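Local coordinates for SusD superfamily protein (Bacteroides fragilis NCTC 9343, PDB 3NQP) that belongs to the SusD family of outer-membrane proteins and probably binds glycans at the cell surface for uptake, at residues A[456-470]-A[481-493]. Sequence-based numbering, arbitrary orientation.
Sequences LRRMTLTKGGTPLVF and PILNKSTEAHKLL
The Phe470 ring is sandwiched between Lys485 on one face and the CG1 methyl of its own neighbour Val469 on the other. Lys485 CG stands 3.8 Å from the ring centroid, only 7° off the normal, a CH-pi contact. With CG anti to the backbone N (chi1 -170°), the lysine runs its methylenes across the ring, so that a long aliphatic chain covers the aromatic surface while its ammonium group extends beyond the ring. In the ring plane, the carbonyl oxygen of Leu483 lies at the edge, where it meets the slightly positive ring hydrogens; the same oxygen makes a CA-H...O contact with Phe470 CA. Leu492 CD2 comes obliquely to Phe470 CZ at 3.5 Å and also touches Val469 CG1, so this branched leucine fills the angle between ring and valine. The other flat group, the Arg457 guanidinium, carries the Leu492 carbonyl over one face. NH1 and that oxygen are poorly aligned for a direct bond, and a water links them, donating to Leu492 O and accepting, weakly, from Arg457 NH1. Bends at its second and third torsions fold the arginine so that its NE packs against Leu492 CB. The backbones are joined by Leu483 N to Val469 O, 3.1 Å and nearly straight at 176°, although the donor is tilted from the carbonyl plane. A second water bonds Phe470 O, Leu483 O and Lys485 N. Farther along, Leu456 CD1 presses on Ile482 CD1 at 3.4 Å, tight for two methyls. The contact thus lays the loop preceding helix 498-503 against the end of helix 452-458 and the short 3-10 segment 468-470; Arg457 also packs on Trp213 of helix 200-216, and Val469 reaches back to Trp453 of helix 452-458.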
ATOM      1  N   LEU A 456       3.517   6.555   8.869  1.00 10.77           N
ATOM      2  CA  LEU A 456       3.229   7.467   9.971  1.00 10.09           C
ATOM      3  C   LEU A 456       3.029   6.751  11.286  1.00 11.93           C
ATOM      4  O   LEU A 456       3.424   7.273  12.344  1.00 12.12           O
ATOM      5  CB  LEU A 456       2.001   8.328   9.690  1.00  8.55           C
ATOM      6  CG  LEU A 456       2.177   9.325   8.530  1.00  9.68           C
ATOM      7  CD1 LEU A 456       0.753   9.848   8.136  1.00 12.60           C
ATOM      8  CD2 LEU A 456       3.115  10.502   8.919  1.00  9.21           C
ATOM      9  N   ARG A 457       2.426   5.567  11.246  1.00 12.01           N
ATOM     10  CA  ARG A 457       2.278   4.754  12.461  1.00 12.94           C
ATOM     11  C   ARG A 457       3.632   4.218  12.953  1.00 13.31           C
ATOM     12  O   ARG A 457       3.861   4.112  14.147  1.00 10.59           O
ATOM     13  CB  ARG A 457       1.379   3.525  12.207  1.00 10.48           C
ATOM     14  CG  ARG A 457      -0.109   3.820  12.043  1.00 15.34           C
ATOM     15  CD  ARG A 457      -0.886   3.992  13.315  1.00 14.14           C
ATOM     16  NE  ARG A 457      -0.579   3.003  14.367  1.00 16.62           N
ATOM     17  CZ  ARG A 457      -1.003   1.754  14.411  1.00 13.76           C
ATOM     18  NH1 ARG A 457      -1.758   1.267  13.470  1.00 19.32           N
ATOM     19  NH2 ARG A 457      -0.651   0.980  15.414  1.00 14.84           N
ATOM     20  N   ARG A 458       4.523   3.911  12.019  1.00  9.43           N
ATOM     21  CA  ARG A 458       5.677   3.075  12.286  1.00  8.24           C
ATOM     22  C   ARG A 458       6.943   3.853  12.509  1.00 10.02           C
ATOM     23  O   ARG A 458       7.690   3.564  13.435  1.00 10.33           O
ATOM     24  CB  ARG A 458       5.881   2.096  11.134  1.00  7.99           C
ATOM     25  CG  ARG A 458       6.894   0.952  11.373  1.00 12.51           C
ATOM     26  CD  ARG A 458       7.241   0.223  10.063  1.00 10.27           C
ATOM     27  NE  ARG A 458       7.822   1.134   9.107  1.00  6.83           N
ATOM     28  CZ  ARG A 458       7.201   1.667   8.039  1.00 12.00           C
ATOM     29  NH1 ARG A 458       5.937   1.354   7.696  1.00 12.26           N
ATOM     30  NH2 ARG A 458       7.849   2.554   7.319  1.00 12.81           N
HETATM   31  N   MSE A 459       7.171   4.866  11.672  1.00  9.47           N
HETATM   32  CA  MSE A 459       8.388   5.651  11.779  1.00  8.65           C
HETATM   33  C   MSE A 459       8.281   6.583  12.984  1.00  8.40           C
HETATM   34  O   MSE A 459       7.194   6.974  13.422  1.00  9.24           O
HETATM   35  CB  MSE A 459       8.669   6.420  10.471  1.00  7.22           C
HETATM   36  CG  MSE A 459       8.767   5.478   9.281  1.00  9.61           C
HETATM   37 SE   MSE A 459       9.258   6.330   7.653  0.75  7.40          SE
HETATM   38  CE  MSE A 459      11.164   6.258   7.857  1.00 14.35           C
ATOM     39  N   THR A 460       9.443   6.880  13.549  1.00  9.24           N
ATOM     40  CA  THR A 460       9.554   7.626  14.793  1.00 11.37           C
ATOM     41  C   THR A 460      10.486   8.832  14.630  1.00 12.17           C
ATOM     42  O   THR A 460      11.399   8.830  13.785  1.00 11.90           O
ATOM     43  CB  THR A 460      10.088   6.734  15.930  1.00 12.96           C
ATOM     44  OG1 THR A 460      11.384   6.214  15.590  1.00 10.65           O
ATOM     45  CG2 THR A 460       9.129   5.539  16.242  1.00  8.71           C
ATOM     46  N   LEU A 461      10.305   9.851  15.462  1.00 10.34           N
ATOM     47  CA  LEU A 461      11.032  11.086  15.252  1.00 11.14           C
ATOM     48  C   LEU A 461      12.503  10.880  15.659  1.00 12.86           C
ATOM     49  O   LEU A 461      13.404  11.470  15.072  1.00 10.43           O
ATOM     50  CB  LEU A 461      10.377  12.209  16.049  1.00 13.02           C
ATOM     51  CG  LEU A 461      10.855  13.629  15.768  1.00 14.19           C
ATOM     52  CD1 LEU A 461      10.343  14.046  14.338  1.00 12.84           C
ATOM     53  CD2 LEU A 461      10.383  14.559  16.923  1.00 11.46           C
ATOM     54  N   THR A 462      12.702  10.070  16.709  1.00 11.47           N
ATOM     55  CA  THR A 462      14.000   9.691  17.212  1.00 10.59           C
ATOM     56  C   THR A 462      13.988   8.186  17.503  1.00 13.89           C
ATOM     57  O   THR A 462      12.918   7.572  17.538  1.00 12.82           O
ATOM     58  CB  THR A 462      14.361  10.438  18.507  1.00 14.32           C
ATOM     59  OG1 THR A 462      13.338  10.255  19.473  1.00 12.99           O
ATOM     60  CG2 THR A 462      14.534  11.928  18.250  1.00 10.85           C
ATOM     61  N   LYS A 463      15.184   7.599  17.668  1.00 10.28           N
ATOM     62  CA  LYS A 463      15.293   6.179  17.915  1.00 10.25           C
ATOM     63  C   LYS A 463      14.556   5.911  19.190  1.00  9.91           C
ATOM     64  O   LYS A 463      14.838   6.514  20.182  1.00 11.90           O
ATOM     65  CB  LYS A 463      16.745   5.739  18.077  1.00  8.39           C
ATOM     66  CG  LYS A 463      16.898   4.203  18.188  1.00 13.00           C
ATOM     67  CD  LYS A 463      18.361   3.819  18.110  1.00 11.48           C
ATOM     68  CE  LYS A 463      18.553   2.335  18.370  1.00 11.77           C
ATOM     69  NZ  LYS A 463      18.473   2.015  19.802  1.00 10.16           N
ATOM     70  N   GLY A 464      13.620   4.980  19.160  1.00 13.79           N
ATOM     71  CA  GLY A 464      12.828   4.669  20.336  1.00 14.37           C
ATOM     72  C   GLY A 464      11.799   5.718  20.704  1.00 15.80           C
ATOM     73  O   GLY A 464      11.198   5.598  21.767  1.00 15.46           O
ATOM     74  N   GLY A 465      11.589   6.731  19.838  1.00 12.03           N
ATOM     75  CA  GLY A 465      10.808   7.892  20.197  1.00 12.75           C
ATOM     76  C   GLY A 465       9.372   7.913  19.666  1.00 12.72           C
ATOM     77  O   GLY A 465       8.784   6.875  19.387  1.00 12.52           O
ATOM     78  N   THR A 466       8.834   9.116  19.452  1.00 15.71           N
ATOM     79  CA  THR A 466       7.399   9.278  19.145  1.00 12.96           C
ATOM     80  C   THR A 466       7.035   8.898  17.701  1.00 13.30           C
ATOM     81  O   THR A 466       7.716   9.329  16.771  1.00 10.91           O
ATOM     82  CB  THR A 466       7.013  10.737  19.356  1.00 15.89           C
ATOM     83  OG1 THR A 466       7.529  11.148  20.615  1.00 13.88           O
ATOM     84  CG2 THR A 466       5.490  10.934  19.336  1.00 13.94           C
ATOM     85  N   PRO A 467       5.955   8.120  17.510  1.00 12.10           N
ATOM     86  CA  PRO A 467       5.486   7.878  16.143  1.00  9.42           C
ATOM     87  C   PRO A 467       5.279   9.169  15.361  1.00 11.03           C
ATOM     88  O   PRO A 467       4.779  10.205  15.912  1.00  8.67           O
ATOM     89  CB  PRO A 467       4.163   7.162  16.345  1.00 14.40           C
ATOM     90  CG  PRO A 467       4.357   6.400  17.621  1.00 12.32           C
ATOM     91  CD  PRO A 467       5.245   7.274  18.502  1.00 15.26           C
ATOM     92  N   LEU A 468       5.649   9.136  14.091  1.00  9.57           N
ATOM     93  CA  LEU A 468       5.573  10.369  13.300  1.00 10.51           C
ATOM     94  C   LEU A 468       4.132  10.876  13.082  1.00 13.62           C
ATOM     95  O   LEU A 468       3.962  12.039  12.794  1.00 11.18           O
ATOM     96  CB  LEU A 468       6.286  10.222  11.963  1.00  9.38           C
ATOM     97  CG  LEU A 468       7.809  10.233  11.982  1.00 13.67           C
ATOM     98  CD1 LEU A 468       8.333  10.183  10.521  1.00  8.27           C
ATOM     99  CD2 LEU A 468       8.435  11.412  12.824  1.00  7.62           C
ATOM    100  N   VAL A 469       3.120  10.007  13.211  1.00 11.15           N
ATOM    101  CA  VAL A 469       1.716  10.426  13.119  1.00 10.56           C
ATOM    102  C   VAL A 469       1.405  11.505  14.199  1.00 11.81           C
ATOM    103  O   VAL A 469       0.546  12.376  13.987  1.00 15.54           O
ATOM    104  CB  VAL A 469       0.754   9.231  13.270  1.00 11.92           C
ATOM    105  CG1 VAL A 469       0.896   8.637  14.682  1.00  8.73           C
ATOM    106  CG2 VAL A 469      -0.688   9.631  12.991  1.00 12.07           C
ATOM    107  N   PHE A 470       2.126  11.482  15.322  1.00 13.57           N
ATOM    108  CA  PHE A 470       1.959  12.487  16.396  1.00 11.25           C
ATOM    109  C   PHE A 470       2.867  13.729  16.342  1.00 14.35           C
ATOM    110  O   PHE A 470       2.777  14.618  17.226  1.00 10.79           O
ATOM    111  CB  PHE A 470       2.189  11.827  17.767  1.00 13.55           C
ATOM    112  CG  PHE A 470       1.218  10.705  18.113  1.00 15.51           C
ATOM    113  CD1 PHE A 470      -0.161  10.895  18.060  1.00 15.49           C
ATOM    114  CD2 PHE A 470       1.698   9.483  18.589  1.00 14.81           C
ATOM    115  CE1 PHE A 470      -1.050   9.861  18.442  1.00 11.75           C
ATOM    116  CE2 PHE A 470       0.815   8.454  18.985  1.00 17.59           C
ATOM    117  CZ  PHE A 470      -0.575   8.645  18.871  1.00 15.54           C
ATOM    118  N   PRO A 481       0.619  18.171  13.895  1.00 16.63           N
ATOM    119  CA  PRO A 481       0.585  16.719  13.810  1.00 15.30           C
ATOM    120  C   PRO A 481      -0.730  16.241  13.235  1.00 18.04           C
ATOM    121  O   PRO A 481      -1.753  16.895  13.441  1.00 12.31           O
ATOM    122  CB  PRO A 481       0.701  16.265  15.261  1.00 16.63           C
ATOM    123  CG  PRO A 481       0.422  17.446  16.102  1.00 22.53           C
ATOM    124  CD  PRO A 481       0.675  18.666  15.286  1.00 17.18           C
ATOM    125  N   ILE A 482      -0.695  15.120  12.529  1.00 15.01           N
ATOM    126  CA  ILE A 482      -1.920  14.531  11.974  1.00 15.63           C
ATOM    127  C   ILE A 482      -2.859  14.082  13.097  1.00 12.87           C
ATOM    128  O   ILE A 482      -4.049  14.326  13.007  1.00 13.26           O
ATOM    129  CB  ILE A 482      -1.554  13.402  10.997  1.00 12.16           C
ATOM    130  CG1 ILE A 482      -0.888  14.047   9.775  1.00 11.55           C
ATOM    131  CG2 ILE A 482      -2.761  12.602  10.552  1.00 10.72           C
ATOM    132  CD1 ILE A 482      -0.204  13.027   8.833  1.00 13.38           C
ATOM    133  N   LEU A 483      -2.338  13.409  14.132  1.00 14.42           N
ATOM    134  CA  LEU A 483      -3.052  13.165  15.396  1.00 14.81           C
ATOM    135  C   LEU A 483      -2.397  13.870  16.591  1.00 17.49           C
ATOM    136  O   LEU A 483      -1.193  13.949  16.707  1.00 16.43           O
ATOM    137  CB  LEU A 483      -3.142  11.659  15.737  1.00 13.88           C
ATOM    138  CG  LEU A 483      -3.854  10.756  14.709  1.00 12.35           C
ATOM    139  CD1 LEU A 483      -3.785   9.273  15.109  1.00  7.23           C
ATOM    140  CD2 LEU A 483      -5.305  11.246  14.483  1.00 13.65           C
ATOM    141  N   ASN A 484      -3.237  14.311  17.508  1.00 17.06           N
ATOM    142  CA  ASN A 484      -2.837  14.920  18.752  1.00 19.65           C
ATOM    143  C   ASN A 484      -2.665  13.784  19.726  1.00 18.00           C
ATOM    144  O   ASN A 484      -3.631  13.123  20.092  1.00 16.96           O
ATOM    145  CB  ASN A 484      -3.950  15.880  19.204  1.00 18.82           C
ATOM    146  CG  ASN A 484      -3.654  16.569  20.528  1.00 27.21           C
ATOM    147  OD1 ASN A 484      -3.103  15.990  21.447  1.00 22.70           O
ATOM    148  ND2 ASN A 484      -4.054  17.823  20.622  1.00 31.59           N
ATOM    149  N   LYS A 485      -1.433  13.554  20.162  1.00 18.19           N
ATOM    150  CA  LYS A 485      -1.144  12.441  21.032  1.00 20.58           C
ATOM    151  C   LYS A 485      -1.870  12.493  22.392  1.00 21.00           C
ATOM    152  O   LYS A 485      -2.089  11.466  22.996  1.00 20.85           O
ATOM    153  CB  LYS A 485       0.357  12.346  21.264  1.00 23.25           C
ATOM    154  CG  LYS A 485       0.790  11.048  21.967  1.00 28.39           C
ATOM    155  CD  LYS A 485       2.305  10.890  21.921  1.00 39.61           C
ATOM    156  CE  LYS A 485       2.720   9.484  22.365  1.00 41.68           C
ATOM    157  NZ  LYS A 485       2.219   9.226  23.738  1.00 33.65           N
ATOM    158  N   SER A 486      -2.225  13.675  22.875  1.00 19.35           N
ATOM    159  CA  SER A 486      -2.812  13.744  24.224  1.00 22.74           C
ATOM    160  C   SER A 486      -4.323  13.451  24.212  1.00 21.99           C
ATOM    161  O   SER A 486      -4.852  12.985  25.218  1.00 23.26           O
ATOM    162  CB  SER A 486      -2.568  15.099  24.851  1.00 23.07           C
ATOM    163  OG  SER A 486      -3.379  16.052  24.189  1.00 33.05           O
ATOM    164  N   THR A 487      -4.983  13.653  23.061  1.00 20.36           N
ATOM    165  CA  THR A 487      -6.428  13.473  22.948  1.00 17.25           C
ATOM    166  C   THR A 487      -6.820  12.396  21.946  1.00 20.57           C
ATOM    167  O   THR A 487      -7.985  11.968  21.975  1.00 19.53           O
ATOM    168  CB  THR A 487      -7.109  14.778  22.529  1.00 18.92           C
ATOM    169  OG1 THR A 487      -6.616  15.176  21.246  1.00 18.45           O
ATOM    170  CG2 THR A 487      -6.873  15.930  23.555  1.00 22.93           C
ATOM    171  N   GLU A 488      -5.901  11.991  21.046  1.00 13.05           N
ATOM    172  CA  GLU A 488      -6.240  11.110  19.906  1.00 13.24           C
ATOM    173  C   GLU A 488      -5.398   9.840  19.811  1.00 14.87           C
ATOM    174  O   GLU A 488      -5.432   9.139  18.810  1.00 14.47           O
ATOM    175  CB  GLU A 488      -6.167  11.905  18.581  1.00 13.42           C
ATOM    176  CG  GLU A 488      -7.311  12.881  18.402  1.00 19.39           C
ATOM    177  CD  GLU A 488      -7.216  13.714  17.127  1.00 15.41           C
ATOM    178  OE1 GLU A 488      -6.133  14.262  16.811  1.00 16.07           O
ATOM    179  OE2 GLU A 488      -8.238  13.869  16.450  1.00 17.78           O
ATOM    180  N   ALA A 489      -4.701   9.490  20.876  1.00 15.25           N
ATOM    181  CA  ALA A 489      -3.872   8.260  20.899  1.00 16.28           C
ATOM    182  C   ALA A 489      -4.683   6.994  20.513  1.00 14.60           C
ATOM    183  O   ALA A 489      -4.171   6.069  19.847  1.00 14.19           O
ATOM    184  CB  ALA A 489      -3.186   8.088  22.305  1.00 16.02           C
ATOM    185  N   HIS A 490      -5.952   6.971  20.905  1.00 15.74           N
ATOM    186  CA  HIS A 490      -6.841   5.831  20.601  1.00 16.22           C
ATOM    187  C   HIS A 490      -7.130   5.722  19.100  1.00 14.11           C
ATOM    188  O   HIS A 490      -7.444   4.646  18.615  1.00 11.35           O
ATOM    189  CB  HIS A 490      -8.142   5.922  21.400  1.00 18.16           C
ATOM    190  CG  HIS A 490      -9.035   7.053  20.985  1.00 17.24           C
ATOM    191  ND1 HIS A 490      -8.792   8.356  21.335  1.00 14.69           N
ATOM    192  CD2 HIS A 490     -10.167   7.073  20.231  1.00 15.16           C
ATOM    193  CE1 HIS A 490      -9.745   9.135  20.840  1.00 17.45           C
ATOM    194  NE2 HIS A 490     -10.592   8.381  20.159  1.00 17.15           N
ATOM    195  N   LYS A 491      -6.964   6.818  18.351  1.00 14.52           N
ATOM    196  CA  LYS A 491      -7.248   6.802  16.913  1.00 13.44           C
ATOM    197  C   LYS A 491      -6.118   6.194  16.061  1.00 15.53           C
ATOM    198  O   LYS A 491      -6.240   6.173  14.818  1.00 12.47           O
ATOM    199  CB  LYS A 491      -7.542   8.208  16.381  1.00 14.03           C
ATOM    200  CG  LYS A 491      -8.845   8.874  16.908  1.00 12.36           C
ATOM    201  CD  LYS A 491      -9.091  10.191  16.195  1.00 15.54           C
ATOM    202  CE  LYS A 491     -10.338  10.933  16.686  1.00 18.84           C
ATOM    203  NZ  LYS A 491     -10.449  12.248  15.911  1.00 14.23           N
ATOM    204  N   LEU A 492      -5.042   5.703  16.689  1.00 13.17           N
ATOM    205  CA  LEU A 492      -4.069   4.890  15.961  1.00 13.57           C
ATOM    206  C   LEU A 492      -4.753   3.637  15.381  1.00 14.17           C
ATOM    207  O   LEU A 492      -4.370   3.174  14.295  1.00 14.66           O
ATOM    208  CB  LEU A 492      -2.895   4.481  16.858  1.00 12.63           C
ATOM    209  CG  LEU A 492      -1.962   5.551  17.445  1.00 13.61           C
ATOM    210  CD1 LEU A 492      -0.975   4.884  18.432  1.00 12.53           C
ATOM    211  CD2 LEU A 492      -1.240   6.327  16.327  1.00 12.07           C
ATOM    212  N   LEU A 493      -5.733   3.090  16.139  1.00 11.92           N
ATOM    213  CA  LEU A 493      -6.550   1.959  15.750  1.00 13.84           C
ATOM    214  C   LEU A 493      -7.943   2.423  15.351  1.00 13.22           C
ATOM    215  O   LEU A 493      -8.351   3.522  15.670  1.00 14.46           O
ATOM    216  CB  LEU A 493      -6.608   0.872  16.839  1.00 13.29           C
ATOM    217  CG  LEU A 493      -5.243   0.389  17.356  1.00 13.61           C
ATOM    218  CD1 LEU A 493      -5.400  -0.622  18.515  1.00 10.38           C
ATOM    219  CD2 LEU A 493      -4.361  -0.174  16.238  1.00 11.49           C
TER
HETATM  220  O   HOH W   1      -4.428   1.922  11.882  1.00 10.22           O
HETATM  221  O   HOH W   2       1.926  14.025  11.685  1.00 12.49           O
HETATM  222  O   HOH W   3       0.862  14.883  19.081  1.00 19.43           O